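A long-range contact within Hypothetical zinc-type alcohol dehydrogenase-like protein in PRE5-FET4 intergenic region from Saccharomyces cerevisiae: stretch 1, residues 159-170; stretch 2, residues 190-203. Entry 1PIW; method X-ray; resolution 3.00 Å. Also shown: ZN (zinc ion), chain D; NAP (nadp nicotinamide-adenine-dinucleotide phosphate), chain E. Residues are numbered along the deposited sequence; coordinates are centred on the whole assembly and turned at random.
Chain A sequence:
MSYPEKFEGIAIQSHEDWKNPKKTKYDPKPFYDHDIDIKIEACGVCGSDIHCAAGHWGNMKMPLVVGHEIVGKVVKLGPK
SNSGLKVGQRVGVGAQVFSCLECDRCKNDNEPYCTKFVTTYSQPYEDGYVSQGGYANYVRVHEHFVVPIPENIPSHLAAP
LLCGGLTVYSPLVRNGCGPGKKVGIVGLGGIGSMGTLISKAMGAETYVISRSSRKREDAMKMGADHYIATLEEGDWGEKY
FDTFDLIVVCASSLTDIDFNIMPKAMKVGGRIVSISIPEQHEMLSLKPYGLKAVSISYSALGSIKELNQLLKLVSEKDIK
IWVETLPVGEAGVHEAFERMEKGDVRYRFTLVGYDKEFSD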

# COMPACT_ATOMS: atom_id res chain seq x y z
N ALA A 159 12.51 -6.66 27.42
CA ALA A 159 12.81 -7.69 26.45
C ALA A 159 11.87 -7.82 25.25
O ALA A 159 12.30 -7.64 24.12
CB ALA A 159 12.93 -9.02 27.15
N PRO A 160 10.59 -8.11 25.47
CA PRO A 160 9.65 -8.25 24.36
C PRO A 160 9.65 -7.11 23.36
O PRO A 160 9.42 -7.32 22.17
CB PRO A 160 8.31 -8.40 25.06
CG PRO A 160 8.69 -9.12 26.32
CD PRO A 160 9.92 -8.37 26.76
N LEU A 161 9.88 -5.90 23.85
CA LEU A 161 9.89 -4.72 22.99
C LEU A 161 10.93 -4.89 21.90
O LEU A 161 10.74 -4.46 20.77
CB LEU A 161 10.24 -3.47 23.79
CG LEU A 161 9.36 -3.11 25.00
CD1 LEU A 161 10.01 -1.96 25.75
CD2 LEU A 161 7.97 -2.74 24.53
N LEU A 162 12.04 -5.54 22.26
CA LEU A 162 13.16 -5.75 21.38
C LEU A 162 12.86 -6.37 20.01
O LEU A 162 13.70 -6.35 19.13
CB LEU A 162 14.21 -6.57 22.11
CG LEU A 162 14.72 -5.87 23.39
CD1 LEU A 162 15.64 -6.78 24.17
CD2 LEU A 162 15.43 -4.57 22.99
N CYS A 163 11.66 -6.93 19.85
CA CYS A 163 11.26 -7.50 18.57
C CYS A 163 9.75 -7.41 18.35
O CYS A 163 9.27 -6.69 17.47
CB CYS A 163 11.67 -8.97 18.44
SG CYS A 163 11.15 -9.59 16.84
N GLY A 164 9.01 -8.17 19.14
CA GLY A 164 7.57 -8.12 19.01
C GLY A 164 7.14 -6.67 19.03
O GLY A 164 6.35 -6.24 18.18
N GLY A 165 7.67 -5.91 19.98
CA GLY A 165 7.31 -4.50 20.10
C GLY A 165 7.79 -3.70 18.90
O GLY A 165 6.99 -3.12 18.16
N LEU A 166 9.10 -3.67 18.69
CA LEU A 166 9.66 -2.93 17.58
C LEU A 166 8.94 -3.25 16.28
O LEU A 166 8.80 -2.39 15.42
CB LEU A 166 11.13 -3.26 17.44
CG LEU A 166 11.78 -2.60 16.23
CD1 LEU A 166 11.68 -1.12 16.43
CD2 LEU A 166 13.23 -3.03 16.09
N THR A 167 8.47 -4.49 16.14
CA THR A 167 7.79 -4.91 14.92
C THR A 167 6.47 -4.19 14.60
O THR A 167 6.12 -4.05 13.42
CB THR A 167 7.57 -6.45 14.93
OG1 THR A 167 8.78 -7.09 14.53
CG2 THR A 167 6.48 -6.85 13.97
N VAL A 168 5.76 -3.73 15.64
CA VAL A 168 4.51 -2.98 15.47
C VAL A 168 4.85 -1.52 15.49
O VAL A 168 4.20 -0.69 14.85
CB VAL A 168 3.52 -3.11 16.62
CG1 VAL A 168 2.12 -3.25 16.08
CG2 VAL A 168 3.92 -4.23 17.55
N TYR A 169 5.86 -1.19 16.27
CA TYR A 169 6.25 0.20 16.39
C TYR A 169 6.71 0.79 15.08
O TYR A 169 6.27 1.87 14.71
CB TYR A 169 7.34 0.37 17.45
CG TYR A 169 7.77 1.80 17.59
CD1 TYR A 169 6.83 2.81 17.82
CD2 TYR A 169 9.11 2.16 17.47
CE1 TYR A 169 7.21 4.14 17.91
CE2 TYR A 169 9.50 3.49 17.57
CZ TYR A 169 8.55 4.48 17.78
OH TYR A 169 8.94 5.79 17.85
N SER A 170 7.57 0.08 14.36
CA SER A 170 8.06 0.60 13.09
C SER A 170 6.92 0.94 12.12
O SER A 170 6.85 2.06 11.61
CB SER A 170 9.02 -0.39 12.45
OG SER A 170 9.91 0.29 11.60
N GLY A 190 0.80 -11.78 21.06
CA GLY A 190 1.94 -11.18 21.72
C GLY A 190 2.22 -9.80 21.16
O GLY A 190 2.29 -8.83 21.91
N ILE A 191 2.38 -9.70 19.85
CA ILE A 191 2.66 -8.41 19.23
C ILE A 191 1.46 -7.48 19.32
O ILE A 191 1.60 -6.30 19.65
CB ILE A 191 3.08 -8.59 17.76
CG1 ILE A 191 4.53 -9.07 17.70
CG2 ILE A 191 2.95 -7.30 17.00
CD1 ILE A 191 4.96 -9.41 16.32
N GLY A 192 0.29 -8.02 19.03
CA GLY A 192 -0.93 -7.24 19.06
C GLY A 192 -1.12 -6.38 20.30
O GLY A 192 -1.42 -5.19 20.19
N SER A 193 -0.98 -6.98 21.48
CA SER A 193 -1.16 -6.23 22.72
C SER A 193 -0.13 -5.10 22.80
O SER A 193 -0.49 -3.94 23.02
CB SER A 193 -1.03 -7.15 23.93
OG SER A 193 0.20 -7.83 23.91
N MET A 194 1.14 -5.42 22.62
CA MET A 194 2.17 -4.40 22.66
C MET A 194 1.77 -3.33 21.65
O MET A 194 1.92 -2.13 21.89
CB MET A 194 3.53 -5.00 22.29
CG MET A 194 4.10 -5.92 23.35
SD MET A 194 5.55 -6.80 22.78
CE MET A 194 6.80 -5.62 23.13
N GLY A 195 1.26 -3.79 20.51
CA GLY A 195 0.84 -2.88 19.46
C GLY A 195 -0.38 -2.08 19.86
O GLY A 195 -0.67 -1.04 19.28
N THR A 196 -1.13 -2.58 20.84
CA THR A 196 -2.30 -1.87 21.30
C THR A 196 -1.82 -0.81 22.27
O THR A 196 -2.18 0.37 22.15
CB THR A 196 -3.30 -2.80 21.99
OG1 THR A 196 -3.86 -3.70 21.01
CG2 THR A 196 -4.42 -2.01 22.61
N LEU A 197 -0.99 -1.22 23.23
CA LEU A 197 -0.45 -0.29 24.20
C LEU A 197 0.30 0.80 23.48
O LEU A 197 -0.10 1.96 23.51
CB LEU A 197 0.53 -1.00 25.14
CG LEU A 197 -0.09 -2.17 25.88
CD1 LEU A 197 0.90 -2.71 26.88
CD2 LEU A 197 -1.38 -1.72 26.55
N ILE A 198 1.38 0.42 22.82
CA ILE A 198 2.20 1.36 22.08
C ILE A 198 1.34 2.27 21.21
O ILE A 198 1.66 3.44 21.02
CB ILE A 198 3.22 0.59 21.21
CG1 ILE A 198 4.08 -0.30 22.10
CG2 ILE A 198 4.12 1.57 20.47
CD1 ILE A 198 5.18 -1.02 21.37
N SER A 199 0.24 1.73 20.69
CA SER A 199 -0.65 2.51 19.85
C SER A 199 -1.14 3.71 20.63
O SER A 199 -1.00 4.87 20.21
CB SER A 199 -1.84 1.66 19.42
OG SER A 199 -2.69 2.41 18.58
N LYS A 200 -1.72 3.42 21.79
CA LYS A 200 -2.24 4.43 22.69
C LYS A 200 -1.16 5.41 23.13
O LYS A 200 -1.34 6.62 23.04
CB LYS A 200 -2.87 3.74 23.89
CG LYS A 200 -3.99 2.78 23.49
CD LYS A 200 -5.13 3.52 22.79
CE LYS A 200 -5.80 4.50 23.75
NZ LYS A 200 -6.64 5.53 23.06
N ALA A 201 -0.03 4.89 23.59
CA ALA A 201 1.10 5.70 24.03
C ALA A 201 1.44 6.77 23.01
O ALA A 201 1.91 7.84 23.36
CB ALA A 201 2.33 4.82 24.28
N MET A 202 1.22 6.46 21.73
CA MET A 202 1.52 7.41 20.68
C MET A 202 0.40 8.42 20.53
O MET A 202 0.60 9.49 19.95
CB MET A 202 1.79 6.68 19.37
CG MET A 202 3.20 6.14 19.32
SD MET A 202 3.49 4.91 18.05
CE MET A 202 3.45 5.88 16.58
N GLY A 203 -0.78 8.09 21.05
CA GLY A 203 -1.88 9.03 20.99
C GLY A 203 -3.10 8.72 20.16
O GLY A 203 -4.11 9.42 20.27
ZN ZN D . 10.25 -11.80 16.45
PA NAP E . 1.49 -14.80 19.20
O1A NAP E . 2.01 -15.88 18.45
O2A NAP E . 1.59 -14.60 20.71
O5B NAP E . -0.06 -14.66 18.83
C5B NAP E . -0.45 -14.53 17.44
C4B NAP E . -1.89 -14.00 17.58
O4B NAP E . -2.44 -13.79 16.20
C3B NAP E . -2.92 -14.97 18.22
O3B NAP E . -2.97 -14.69 19.63
C2B NAP E . -4.20 -14.65 17.47
O2B NAP E . -4.89 -13.51 17.94
C1B NAP E . -3.71 -14.42 16.01
N9A NAP E . -3.73 -15.70 15.25
C8A NAP E . -3.11 -16.92 15.44
N7A NAP E . -3.41 -17.84 14.52
C5A NAP E . -4.29 -17.17 13.68
C6A NAP E . -4.95 -17.63 12.51
N6A NAP E . -4.87 -18.85 11.96
N1A NAP E . -5.79 -16.73 11.85
C2A NAP E . -5.95 -15.42 12.33
N3A NAP E . -5.32 -14.94 13.47
C4A NAP E . -4.49 -15.85 14.12
O3 NAP E . 2.00 -13.43 18.63
PN NAP E . 3.32 -12.97 17.93
O1N NAP E . 4.50 -13.58 18.55
O2N NAP E . 3.25 -11.50 17.93
O5D NAP E . 3.15 -13.56 16.49
C5D NAP E . 4.33 -13.69 15.69
C4D NAP E . 3.97 -13.43 14.27
O4D NAP E . 4.60 -12.18 13.91
C3D NAP E . 4.55 -14.51 13.32
O3D NAP E . 3.64 -14.84 12.26
C2D NAP E . 5.84 -13.88 12.85
O2D NAP E . 6.26 -14.37 11.60
C1D NAP E . 5.53 -12.43 12.80
P2B NAP E . -6.49 -13.42 18.04
O1X NAP E . -6.96 -13.02 16.66
O2X NAP E . -6.85 -14.81 18.41
O3X NAP E . -6.76 -12.35 19.05

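Met194 lies at the centre of the contact and loses more area to the other stretch than any other residue here. Its CA-to-CB bond points toward the helix of the first stretch, and with chi1 m, chi2 t and chi3 p the unbranched chain carries its methyl group into a pocket formed by Pro160, Leu161 and Gly165. There Met194 CE lies 3.4 Å from Leu161 CD2, 3.7 Å from Pro160 CB and 3.3 Å from Gly165 CA. The last distance depends on glycine: a CB on Gly165 would fall 2.7 Å from Met194 CE, a clash. Leu161 leaves its backbone sideways, yet the end of its side chain comes nearer and helps to line the pocket.

Ile191, one turn earlier, packs against two further residues of the same helix. Its CG2 meets Val168 CG2 at 3.3 Å, and its CD1 reaches Thr167 CG2 at 3.8 Å. Gly164 lets the backbones draw close, its CA 4.9 Å from the CA of Ile191; a CB here would point toward the second helix and sit tightly, 3.4 Å from Ile191 CG1. Gly195 does the same from the other side of the interface. Val168 CG1 rests 3.6 Å from Gly195 CA, where a CB on Gly195 would clash with that methyl. With glycines on both helices, the axes approach to 8.4 Å while crossing at -58°.

Further along both stretches, Tyr169 takes over. Its CD1 packs 4.0 Å from Ile198 CG2, and its CE1 lies 3.8 Å from Met202 SD, which approaches the ring at its edge, 5.0 Å from the centroid. The aromatic ring thus reaches both Ile198 and Met202, four residues apart, while its hydroxyl is hydrogen-bonded elsewhere in the structure.

No hydrogen bond crosses between the stretches; the 507 Å² buried between them is held by packing, and the polar groups are satisfied in other ways. Thr167 OG1 makes a weak hydrogen bond to Cys163 O (3.0 Å), while its methyl packs against Ile191. On the second helix, Ser193 OG bonds to Gly190 O at 3.1 Å and Thr196 OG1 to Gly192 O at 3.0 Å, both outside the contact. At the polar edge, Gly190 N donates to NAP O2A (2.9 Å), and a CB on this glycine would be crowded by the same oxygen. Cys163 SG, turned to chi1 t, binds ZN at 2.4 Å, so the first stretch also supplies a zinc ligand, beside a second stretch that binds NADP.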